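Local coordinates for Thiol:disulfide interchange protein DsbA (Pseudomonas aeruginosa, PDB 4ZL8) that probably introduces disulfide bonds into other periplasmic proteins by transferring its own redox-active disulfide to them, at residues A[20-25]-A[57-62]; A[44-49]-A[174-179]. The protein carries 1 engineered substitution. All coordinates share one frame; numbering follows the deposited sequence.

Contact 1: A[20-25]-A[57-62]; sequences PVSQPG and DVHFVR
Gln-23 and His-59 set the backbone spacing, their CA atoms 7.1 Å apart where the irregular 20-25 loop passes the strand. In this thioredoxin fold, residues 58-62 form most of strand 58-64, an outermost strand of the sheet, and 20-25 belongs to the loop leading into its parallel neighbour 27-33. His-59 is tied to that neighbour by backbone bonds with Ile-27 and Val-29, while its side chain rises from the sheet to meet the loop. Its CG stands anti to the backbone N (chi1 173°), which carries the imidazole up to the Gln-23 amide. Amide and ring then lie almost flat on each other, with planes 12° apart and CD of Gln-23 centred over the His-59 ring at a height of 3.2 Å. The two side chains cross nearly at right angles. The amide overlies the ring with its two ends over different atoms: OE1 of Gln-23 is 3.0 Å from CE1 of His-59, and NE2 of Gln-23 is 3.2 Å from ND1 of His-59. Because the amide nitrogen meets ND1 across the stack, the geometry is wrong for a hydrogen bond. Glutamine suits the place because an extended chain brings a flat polar group over the ring and also supplies a methylene: CG of Gln-23 makes a CH-pi contact 3.7 Å from the centroid of the His-59 ring. Ser-22, small and polar, approaches the imidazole differently, at its edge and in its plane. Its hydroxyl is hydrogen-bonded to Glu-28 on strand 27-33, which helps fix the oxygen beside the ring. CG1 of Val-61 is 4.5 Å from OG of Ser-22, a loose contact. At the ring edge, OG of Ser-22 lies 3.1 Å from CD2 of His-59.

Contact 2: A[44-49]-A[174-179]; sequences EPTIVP and ETLKLA
Leu-176 points its forked end at Thr-46 and Ile-47, one methyl to each, and so spans the seam between helices 38-52 and 172-188. The nearest CA pair, Ile-47 and Leu-176, is 7.3 Å apart. Leu-176 and Thr-46 meet at a slant, methyl against methyl. With CG2 of Thr-46 anti to the backbone N and OG1 beside that N (chi1 -62°), the threonine offers its carbon branch to the leucine and turns its hydroxyl away. CG2 of Thr-46 and CD1 of Leu-176 are only 3.4 Å apart, closer than two methyls normally come. The same leucine methyl also comes near the backbone of helix 38-52, with CD1 of Leu-176 3.6 Å from O of Thr-46. The other branch lies along the base of the Ile-47 side chain: CD2 of Leu-176 is 4.2 Å from CA of Ile-47 and 4.3 Å from its CG1. Ile-47 itself is buried, its far end directed to Phe-60 on strand 58-64, and Trp-50, one turn further on, also touches Leu-176. Here helix 38-52 is kinked, with Pro-45 and Pro-49 lacking the backbone N-H that would bond to the preceding turn. Thr-175 and Ala-179 of helix 172-188 also reach the sheet, touching Phe-164 on strand 162-165. With no hydrogen bond across the seam, the pairing rests on the fit and burial of apolar surface, and leucine supplies the branching that lets one residue serve two neighbours.

Overall arrangement
Contacts 1 and 2 lie with their centres about 17 Å apart; contact 1 uses strand 58-64 and contact 2 helix 38-52, which precedes it in the chain. While His-59 and Val-61 face the 20-25 loop, Phe-60 and Arg-62 reach helix 38-52 in contact 2. CE1 of Phe-60 packs 3.8 Å from CD1 of Ile-47, and NH2 of Arg-62 forms a salt bridge of 2.9 Å with OE2 of Glu-44. Arg-62 makes a second salt bridge, to Glu-31, and Glu-44 is hydrogen-bonded to His-91. The redox-active disulfide Cys-37–Cys-40 sits at the start of helix 38-52, so contact 2 packs the turns that follow it, and contact 1 lies on the other face of strand 58-64.

Contact 1: A[20-25]-A[57-62]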
# COMPACT_ATOMS: atom_id res chain seq x y z
N PRO A 20 -6.77 12.62 7.14
CA PRO A 20 -7.52 12.83 5.90
C PRO A 20 -7.29 11.71 4.91
O PRO A 20 -6.23 11.10 4.87
CB PRO A 20 -6.95 14.16 5.37
CG PRO A 20 -6.38 14.85 6.60
CD PRO A 20 -5.88 13.74 7.47
N VAL A 21 -8.29 11.46 4.08
CA VAL A 21 -8.22 10.39 3.09
C VAL A 21 -7.77 10.92 1.72
O VAL A 21 -7.92 12.10 1.43
CB VAL A 21 -9.54 9.62 2.95
CG1 VAL A 21 -9.93 8.99 4.29
CG2 VAL A 21 -10.67 10.53 2.43
N SER A 22 -7.24 10.04 0.90
CA SER A 22 -6.64 10.44 -0.37
C SER A 22 -7.67 10.86 -1.41
O SER A 22 -7.37 11.68 -2.27
CB SER A 22 -5.76 9.31 -0.92
OG SER A 22 -6.46 8.11 -1.10
N GLN A 23 -8.86 10.28 -1.32
CA GLN A 23 -9.95 10.64 -2.22
C GLN A 23 -11.20 10.95 -1.42
O GLN A 23 -12.02 10.07 -1.17
CB GLN A 23 -10.20 9.52 -3.21
CG GLN A 23 -9.12 9.38 -4.26
CD GLN A 23 -9.41 8.35 -5.34
OE1 GLN A 23 -8.54 8.07 -6.18
NE2 GLN A 23 -10.61 7.76 -5.34
N PRO A 24 -11.35 12.22 -1.00
CA PRO A 24 -12.54 12.58 -0.23
C PRO A 24 -13.80 12.18 -0.95
O PRO A 24 -13.94 12.34 -2.18
CB PRO A 24 -12.42 14.09 -0.10
CG PRO A 24 -10.92 14.32 -0.11
CD PRO A 24 -10.38 13.32 -1.08
N GLY A 25 -14.72 11.64 -0.17
CA GLY A 25 -15.98 11.17 -0.69
C GLY A 25 -16.06 9.67 -0.85
O GLY A 25 -17.15 9.13 -1.02
N ASP A 57 -17.99 3.09 -3.94
CA ASP A 57 -17.72 4.13 -2.97
C ASP A 57 -16.50 3.84 -2.11
O ASP A 57 -16.27 4.54 -1.13
CB ASP A 57 -18.94 4.41 -2.07
CG ASP A 57 -19.37 3.19 -1.25
OD1 ASP A 57 -18.99 2.06 -1.59
OD2 ASP A 57 -20.15 3.39 -0.28
N VAL A 58 -15.72 2.82 -2.47
CA VAL A 58 -14.51 2.48 -1.73
C VAL A 58 -13.31 2.78 -2.63
O VAL A 58 -13.32 2.50 -3.81
CB VAL A 58 -14.53 1.01 -1.33
CG1 VAL A 58 -13.22 0.60 -0.69
CG2 VAL A 58 -15.71 0.74 -0.40
N HIS A 59 -12.26 3.34 -2.03
CA HIS A 59 -11.00 3.59 -2.73
C HIS A 59 -9.86 2.84 -2.04
O HIS A 59 -9.45 3.20 -0.94
CB HIS A 59 -10.72 5.09 -2.72
CG HIS A 59 -9.39 5.49 -3.26
ND1 HIS A 59 -8.93 5.11 -4.50
CD2 HIS A 59 -8.44 6.31 -2.74
CE1 HIS A 59 -7.73 5.63 -4.70
NE2 HIS A 59 -7.42 6.37 -3.65
N PHE A 60 -9.41 1.78 -2.68
CA PHE A 60 -8.31 0.97 -2.18
C PHE A 60 -7.00 1.52 -2.72
O PHE A 60 -6.87 1.76 -3.93
CB PHE A 60 -8.46 -0.48 -2.61
CG PHE A 60 -7.29 -1.34 -2.24
CD1 PHE A 60 -7.13 -1.79 -0.96
CD2 PHE A 60 -6.34 -1.65 -3.18
CE1 PHE A 60 -6.03 -2.56 -0.62
CE2 PHE A 60 -5.24 -2.40 -2.85
CZ PHE A 60 -5.08 -2.85 -1.58
N VAL A 61 -6.03 1.67 -1.84
CA VAL A 61 -4.71 2.07 -2.27
C VAL A 61 -3.65 1.40 -1.44
O VAL A 61 -3.84 1.09 -0.28
CB VAL A 61 -4.53 3.56 -2.22
CG1 VAL A 61 -4.65 4.04 -0.80
CG2 VAL A 61 -3.21 3.98 -2.85
N ARG A 62 -2.52 1.16 -2.09
CA ARG A 62 -1.35 0.74 -1.39
C ARG A 62 -0.51 1.95 -1.11
O ARG A 62 -0.43 2.88 -1.91
CB ARG A 62 -0.53 -0.26 -2.19
CG ARG A 62 -1.10 -1.66 -2.14
CD ARG A 62 -0.11 -2.67 -2.68
NE ARG A 62 -0.73 -3.99 -2.69
CZ ARG A 62 -1.60 -4.39 -3.60
NH1 ARG A 62 -1.93 -3.60 -4.61
NH2 ARG A 62 -2.12 -5.61 -3.49

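Contact 2: A[44-49]-A[174-179]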
# COMPACT_ATOMS: atom_id res chain seq x y z
N GLU A 44 -0.64 -11.26 -0.65
CA GLU A 44 -1.15 -10.85 -1.96
C GLU A 44 -2.27 -11.72 -2.52
O GLU A 44 -3.26 -11.18 -3.02
CB GLU A 44 -0.01 -10.73 -2.97
CG GLU A 44 0.87 -9.52 -2.71
CD GLU A 44 0.21 -8.22 -3.11
OE1 GLU A 44 0.09 -8.00 -4.32
OE2 GLU A 44 -0.22 -7.46 -2.23
N PRO A 45 -2.14 -13.05 -2.46
CA PRO A 45 -3.23 -13.86 -3.05
C PRO A 45 -4.58 -13.69 -2.33
O PRO A 45 -5.63 -14.04 -2.88
CB PRO A 45 -2.73 -15.30 -2.93
CG PRO A 45 -1.26 -15.18 -2.70
CD PRO A 45 -0.99 -13.87 -2.05
N THR A 46 -4.54 -13.13 -1.13
CA THR A 46 -5.77 -12.87 -0.38
C THR A 46 -6.30 -11.46 -0.68
O THR A 46 -7.48 -11.29 -1.02
CB THR A 46 -5.52 -13.05 1.13
OG1 THR A 46 -5.13 -14.41 1.38
CG2 THR A 46 -6.78 -12.76 1.93
N ILE A 47 -5.44 -10.46 -0.59
CA ILE A 47 -5.90 -9.09 -0.68
C ILE A 47 -6.14 -8.66 -2.14
O ILE A 47 -7.03 -7.87 -2.41
CB ILE A 47 -4.95 -8.10 0.07
CG1 ILE A 47 -5.63 -6.74 0.18
CG2 ILE A 47 -3.57 -7.98 -0.62
CD1 ILE A 47 -4.93 -5.79 1.10
N VAL A 48 -5.39 -9.19 -3.09
CA VAL A 48 -5.56 -8.77 -4.48
C VAL A 48 -6.98 -9.02 -5.01
O VAL A 48 -7.64 -8.08 -5.45
CB VAL A 48 -4.47 -9.36 -5.40
CG1 VAL A 48 -4.82 -9.11 -6.88
CG2 VAL A 48 -3.10 -8.75 -5.09
N PRO A 49 -7.46 -10.26 -4.99
CA PRO A 49 -8.79 -10.43 -5.58
C PRO A 49 -9.87 -9.66 -4.82
O PRO A 49 -10.82 -9.14 -5.41
CB PRO A 49 -9.05 -11.94 -5.52
CG PRO A 49 -8.08 -12.46 -4.49
CD PRO A 49 -6.91 -11.52 -4.46
N GLU A 174 -9.56 -13.08 7.98
CA GLU A 174 -10.15 -12.29 9.05
C GLU A 174 -9.84 -10.81 8.83
O GLU A 174 -10.65 -9.95 9.16
CB GLU A 174 -9.62 -12.75 10.41
CG GLU A 174 -10.10 -14.12 10.87
CD GLU A 174 -9.39 -15.29 10.22
OE1 GLU A 174 -8.41 -15.09 9.45
OE2 GLU A 174 -9.79 -16.45 10.49
N THR A 175 -8.65 -10.51 8.30
CA THR A 175 -8.26 -9.13 8.03
C THR A 175 -9.22 -8.47 7.03
O THR A 175 -9.62 -7.30 7.19
CB THR A 175 -6.81 -9.07 7.50
OG1 THR A 175 -5.94 -9.63 8.49
CG2 THR A 175 -6.35 -7.65 7.25
N LEU A 176 -9.60 -9.21 5.99
CA LEU A 176 -10.52 -8.68 4.98
C LEU A 176 -11.94 -8.61 5.52
O LEU A 176 -12.67 -7.66 5.19
CB LEU A 176 -10.53 -9.59 3.76
CG LEU A 176 -9.24 -9.97 3.05
CD1 LEU A 176 -9.58 -10.84 1.83
CD2 LEU A 176 -8.47 -8.75 2.66
N LYS A 177 -12.36 -9.57 6.32
CA LYS A 177 -13.68 -9.48 6.94
C LYS A 177 -13.77 -8.27 7.84
O LYS A 177 -14.80 -7.59 7.88
CB LYS A 177 -14.01 -10.73 7.74
CG LYS A 177 -14.19 -11.97 6.94
CD LYS A 177 -14.56 -13.15 7.86
CE LYS A 177 -14.70 -14.42 7.07
NZ LYS A 177 -14.92 -15.57 7.98
N LEU A 178 -12.72 -7.99 8.59
CA LEU A 178 -12.69 -6.83 9.46
C LEU A 178 -12.72 -5.56 8.62
O LEU A 178 -13.46 -4.61 8.93
CB LEU A 178 -11.47 -6.92 10.38
CG LEU A 178 -11.20 -5.69 11.24
CD1 LEU A 178 -12.37 -5.30 12.12
CD2 LEU A 178 -9.97 -5.95 12.10
N ALA A 179 -11.95 -5.52 7.54
CA ALA A 179 -12.02 -4.37 6.63
C ALA A 179 -13.45 -4.16 6.13
O ALA A 179 -13.94 -3.03 6.12
CB ALA A 179 -11.08 -4.53 5.45